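Local coordinates for Poly(Beta-D-mannuronate) lyase (Pseudopedobacter saltans, PDB 7O79), which probably cleaves alginate, acting as a poly(beta-D-mannuronate) lyase of polysaccharide lyase family 6 built on a parallel beta-helix, at residues 211-216 against 238-243; 154-159 against 191-196. One frame throughout, in Å; residues are numbered along the deposited sequence.

Contact 1: residues 211-216 against 238-243; sequences ISLKSN and NFNTIE
In the first of two polar links, ND2 of Asn-240 gives a hydrogen bond to O of Ser-215 at 3.0 Å. The acceptor lies close to the amide plane, and the N-H...O angle is 158°. OD1 of Asn-240 accepts from the backbone N of Asn-218, so both ends of the amide are held and its rotation is fixed.

In the second link the backbone N of Asn-238 donates to a side chain, OD1 of Asn-216, over 2.6 Å, from well above the carbonyl plane. CG of Asn-216, which carries this OD1, is anti to the carbonyl carbon (chi1 -58°), beside the backbone N. CA of Asn-216 also makes a CA-H...O contact with O of Asn-238 at 3.1 Å. ND2 of Asn-216 and ND2 of Asn-238 share O of Glu-185 as acceptor.

CD1 of Leu-213 touches CG of Asn-240 at 3.7 Å, the side chains pointing opposite ways. ND2 of Asn-216 lies near the plane of the Phe-239 ring, at its edge; Arg-217 is the ring's cation-pi partner.

The contact lies where strand 209-214 ends and strand 241-248 begins. The first pairs with strand 230-236, the second with strand 219-226, so the contact crosses between two sheets at a turn of the coils.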
# COMPACT_ATOMS: atom_id res chain seq x y z
N ILE A 211 -1.09 2.62 3.04
CA ILE A 211 -0.69 1.36 2.44
C ILE A 211 -0.82 0.30 3.53
O ILE A 211 -0.39 0.52 4.67
CB ILE A 211 0.75 1.43 1.88
CG1 ILE A 211 0.77 2.31 0.63
CG2 ILE A 211 1.31 0.03 1.59
CD1 ILE A 211 2.17 2.79 0.21
N SER A 212 -1.46 -0.81 3.20
CA SER A 212 -1.65 -1.90 4.16
C SER A 212 -1.08 -3.17 3.53
O SER A 212 -1.71 -3.76 2.65
CB SER A 212 -3.12 -2.05 4.54
OG SER A 212 -3.30 -3.08 5.49
N LEU A 213 0.10 -3.57 3.99
CA LEU A 213 0.68 -4.85 3.60
C LEU A 213 0.15 -5.95 4.51
O LEU A 213 0.29 -5.89 5.73
CB LEU A 213 2.21 -4.80 3.67
CG LEU A 213 2.86 -3.60 2.96
CD1 LEU A 213 4.38 -3.70 3.02
CD2 LEU A 213 2.38 -3.54 1.51
N LYS A 214 -0.45 -6.97 3.91
CA LYS A 214 -0.97 -8.15 4.60
C LYS A 214 -0.49 -9.41 3.90
O LYS A 214 -1.28 -10.31 3.58
CB LYS A 214 -2.49 -8.10 4.65
CG LYS A 214 -3.05 -7.03 5.59
CD LYS A 214 -4.58 -7.07 5.63
CE LYS A 214 -5.13 -6.27 6.81
NZ LYS A 214 -6.60 -6.03 6.71
N SER A 215 0.81 -9.47 3.63
CA SER A 215 1.44 -10.55 2.86
C SER A 215 2.95 -10.31 2.94
O SER A 215 3.40 -9.30 3.50
CB SER A 215 0.98 -10.57 1.39
OG SER A 215 1.12 -9.28 0.80
N ASN A 216 3.73 -11.22 2.33
CA ASN A 216 5.19 -11.17 2.36
C ASN A 216 5.81 -10.63 1.08
O ASN A 216 5.20 -10.63 0.00
CB ASN A 216 5.82 -12.56 2.62
CG ASN A 216 5.36 -13.19 3.90
OD1 ASN A 216 4.68 -12.57 4.72
ND2 ASN A 216 5.77 -14.43 4.12
N ASN A 238 5.52 -10.85 6.52
CA ASN A 238 6.92 -10.87 6.89
C ASN A 238 7.79 -10.54 5.68
O ASN A 238 7.36 -10.64 4.54
CB ASN A 238 7.33 -12.24 7.49
CG ASN A 238 6.45 -12.66 8.67
OD1 ASN A 238 6.53 -12.07 9.75
ND2 ASN A 238 5.59 -13.66 8.46
N PHE A 239 9.03 -10.13 5.96
CA PHE A 239 10.02 -9.82 4.92
C PHE A 239 9.50 -8.79 3.91
O PHE A 239 9.57 -8.97 2.69
CB PHE A 239 10.49 -11.10 4.21
CG PHE A 239 10.69 -12.26 5.15
CD1 PHE A 239 11.82 -12.32 5.95
CD2 PHE A 239 9.78 -13.29 5.21
CE1 PHE A 239 12.01 -13.38 6.82
CE2 PHE A 239 9.97 -14.35 6.07
CZ PHE A 239 11.08 -14.40 6.87
N ASN A 240 8.98 -7.68 4.42
CA ASN A 240 8.59 -6.59 3.54
C ASN A 240 9.68 -5.53 3.50
O ASN A 240 10.49 -5.41 4.42
CB ASN A 240 7.26 -5.99 3.98
CG ASN A 240 6.10 -6.89 3.62
OD1 ASN A 240 5.99 -7.36 2.47
ND2 ASN A 240 5.25 -7.20 4.60
N THR A 241 9.72 -4.78 2.40
CA THR A 241 10.74 -3.76 2.18
C THR A 241 10.08 -2.40 2.02
O THR A 241 9.20 -2.22 1.16
CB THR A 241 11.60 -4.09 0.95
OG1 THR A 241 12.32 -5.30 1.19
CG2 THR A 241 12.58 -2.97 0.67
N ILE A 242 10.48 -1.45 2.86
CA ILE A 242 9.97 -0.09 2.83
C ILE A 242 11.20 0.80 2.80
O ILE A 242 11.87 0.97 3.81
CB ILE A 242 9.07 0.22 4.03
CG1 ILE A 242 7.90 -0.78 4.06
CG2 ILE A 242 8.49 1.63 3.94
CD1 ILE A 242 6.99 -0.63 5.24
N GLU A 243 11.51 1.35 1.62
CA GLU A 243 12.80 2.01 1.39
C GLU A 243 12.64 3.25 0.54
O GLU A 243 11.85 3.27 -0.40
CB GLU A 243 13.80 1.08 0.71
CG GLU A 243 14.23 -0.08 1.56
CD GLU A 243 15.24 -0.98 0.88
OE1 GLU A 243 15.86 -1.81 1.59
OE2 GLU A 243 15.38 -0.90 -0.37

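Contact 2: residues 154-159 against 191-196; sequences NTVQYC and AFFTIK
Neighbouring coils of the parallel beta-helix meet here, strand 155-157 pairing in parallel with strand 194-196. The axes of these short strands come within 4.8 Å and are 7° from parallel. N of Thr-194 donates to O of Asn-154, N of Val-156 to O of Thr-194, and N of Lys-196 to O of Val-156, all three nearly straight.

Thr-155 and Thr-194 stand side by side on one face, with CG2 of Thr-155 and CG2 of Thr-194 3.9 Å apart. Water 2 links their OG1 atoms and donates to O of Asn-154 and O of Phe-192. Further along this face, NZ of Lys-196 donates to OE1 of Gln-157 at 3.0 Å from above the carbonyl plane. The lysine chain bends at its end (chi4 -90°), which brings NZ there. NZ also makes a weak hydrogen bond to OH of Tyr-158. NE2 of Gln-157 donates to OE1 of Gln-130.

On the buried side, CZ of Phe-193 meets CG2 of Val-156 at 3.7 Å, and CE2 of Phe-193 lies 3.7 Å from CB of Asn-154. O of Asn-154 lies over one ring face, offset toward the rim. An alanine in place of Phe-193 would probably leave a gap beside Val-156 and Asn-154 and take the edge-to-face partner from Phe-122.

The two faces thus differ in chemistry: water and polar groups bridge the coils on the threonine side, while mainly apolar contacts of the Phe-193 ring join them on the Val-156 side.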
# COMPACT_ATOMS: atom_id res chain seq x y z
N ASN A 154 2.86 -8.21 -9.15
CA ASN A 154 2.21 -7.05 -9.73
C ASN A 154 2.92 -5.78 -9.26
O ASN A 154 3.49 -5.73 -8.17
CB ASN A 154 0.73 -7.03 -9.35
CG ASN A 154 -0.01 -8.26 -9.86
OD1 ASN A 154 0.08 -8.59 -11.04
ND2 ASN A 154 -0.76 -8.93 -8.97
N THR A 155 2.92 -4.77 -10.12
CA THR A 155 3.71 -3.56 -9.91
C THR A 155 2.83 -2.36 -10.21
O THR A 155 2.13 -2.34 -11.23
CB THR A 155 4.96 -3.56 -10.81
OG1 THR A 155 5.84 -4.61 -10.39
CG2 THR A 155 5.73 -2.23 -10.70
N VAL A 156 2.84 -1.37 -9.31
CA VAL A 156 2.16 -0.10 -9.51
C VAL A 156 3.21 0.99 -9.34
O VAL A 156 3.80 1.11 -8.25
CB VAL A 156 1.01 0.09 -8.50
CG1 VAL A 156 0.43 1.52 -8.59
CG2 VAL A 156 -0.07 -0.99 -8.66
N GLN A 157 3.48 1.76 -10.40
CA GLN A 157 4.56 2.74 -10.33
C GLN A 157 4.18 4.00 -11.09
O GLN A 157 3.40 3.96 -12.04
CB GLN A 157 5.89 2.15 -10.85
CG GLN A 157 5.86 1.70 -12.29
CD GLN A 157 7.17 1.07 -12.72
OE1 GLN A 157 8.06 0.86 -11.90
NE2 GLN A 157 7.30 0.75 -14.00
N TYR A 158 4.76 5.13 -10.65
CA TYR A 158 4.55 6.43 -11.31
C TYR A 158 3.08 6.77 -11.43
O TYR A 158 2.65 7.41 -12.40
CB TYR A 158 5.22 6.50 -12.68
CG TYR A 158 6.65 6.01 -12.71
CD1 TYR A 158 7.63 6.67 -11.99
CD2 TYR A 158 7.03 4.95 -13.51
CE1 TYR A 158 8.94 6.24 -12.02
CE2 TYR A 158 8.34 4.51 -13.55
CZ TYR A 158 9.29 5.16 -12.80
OH TYR A 158 10.60 4.74 -12.85
N CYS A 159 2.29 6.36 -10.45
CA CYS A 159 0.90 6.77 -10.41
C CYS A 159 0.71 7.93 -9.43
O CYS A 159 1.58 8.27 -8.63
CB CYS A 159 -0.00 5.59 -10.05
SG CYS A 159 -0.08 4.36 -11.39
N ALA A 191 3.38 -12.14 -1.78
CA ALA A 191 2.69 -11.48 -2.89
C ALA A 191 3.66 -10.86 -3.89
O ALA A 191 3.33 -10.72 -5.08
CB ALA A 191 1.76 -10.37 -2.37
N PHE A 192 4.85 -10.47 -3.44
CA PHE A 192 5.83 -9.82 -4.30
C PHE A 192 5.22 -8.63 -5.05
O PHE A 192 5.44 -8.44 -6.25
CB PHE A 192 6.47 -10.81 -5.28
CG PHE A 192 7.12 -12.01 -4.61
CD1 PHE A 192 8.45 -11.97 -4.24
CD2 PHE A 192 6.41 -13.19 -4.43
CE1 PHE A 192 9.06 -13.06 -3.65
CE2 PHE A 192 7.02 -14.31 -3.85
CZ PHE A 192 8.34 -14.24 -3.46
N PHE A 193 4.44 -7.83 -4.33
CA PHE A 193 3.79 -6.65 -4.90
C PHE A 193 4.73 -5.46 -4.78
O PHE A 193 5.37 -5.27 -3.75
CB PHE A 193 2.47 -6.38 -4.18
CG PHE A 193 1.52 -5.48 -4.93
CD1 PHE A 193 1.69 -4.10 -4.96
CD2 PHE A 193 0.42 -6.03 -5.59
CE1 PHE A 193 0.79 -3.27 -5.64
CE2 PHE A 193 -0.46 -5.22 -6.29
CZ PHE A 193 -0.29 -3.85 -6.32
N THR A 194 4.80 -4.66 -5.83
CA THR A 194 5.69 -3.50 -5.84
C THR A 194 4.86 -2.23 -5.91
O THR A 194 4.08 -2.05 -6.85
CB THR A 194 6.67 -3.57 -7.02
OG1 THR A 194 7.60 -4.64 -6.79
CG2 THR A 194 7.44 -2.24 -7.16
N ILE A 195 5.04 -1.36 -4.92
CA ILE A 195 4.46 -0.02 -4.91
C ILE A 195 5.64 0.93 -5.01
O ILE A 195 6.36 1.13 -4.02
CB ILE A 195 3.65 0.24 -3.63
CG1 ILE A 195 2.50 -0.77 -3.46
CG2 ILE A 195 3.16 1.69 -3.60
CD1 ILE A 195 1.77 -0.61 -2.08
N LYS A 196 5.86 1.53 -6.18
CA LYS A 196 7.14 2.19 -6.43
C LYS A 196 6.95 3.53 -7.12
O LYS A 196 6.16 3.64 -8.06
CB LYS A 196 8.05 1.29 -7.27
CG LYS A 196 9.43 1.90 -7.65
CD LYS A 196 10.16 0.92 -8.60
CE LYS A 196 11.20 1.62 -9.48
NZ LYS A 196 10.58 2.06 -10.78
O HOH W 1 1.52 -9.06 -6.50
O HOH W 2 6.13 -6.67 -7.96

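How the contacts relate
The two contacts follow one another along the chain, 154-196 first and then 211-243, and their centres are about 12 Å apart. Strand 194-201, which begins in contact 2, is followed directly by strand 209-214, which leads into contact 1. The two contacts touch. O of Asn-216 and N of Ala-191 are 3.0 Å apart, a probable hydrogen bond. OG of Ser-215 packs on CB of Ala-191 at 3.4 Å. Elsewhere, CG2 of Ile-211 meets CD1 of Ile-195 at 3.8 Å. Asn-218, which holds the Asn-240 amide, also accepts from N of Phe-193 through its OD1. Both contacts thus belong to one continuous stack of beta-helix coils.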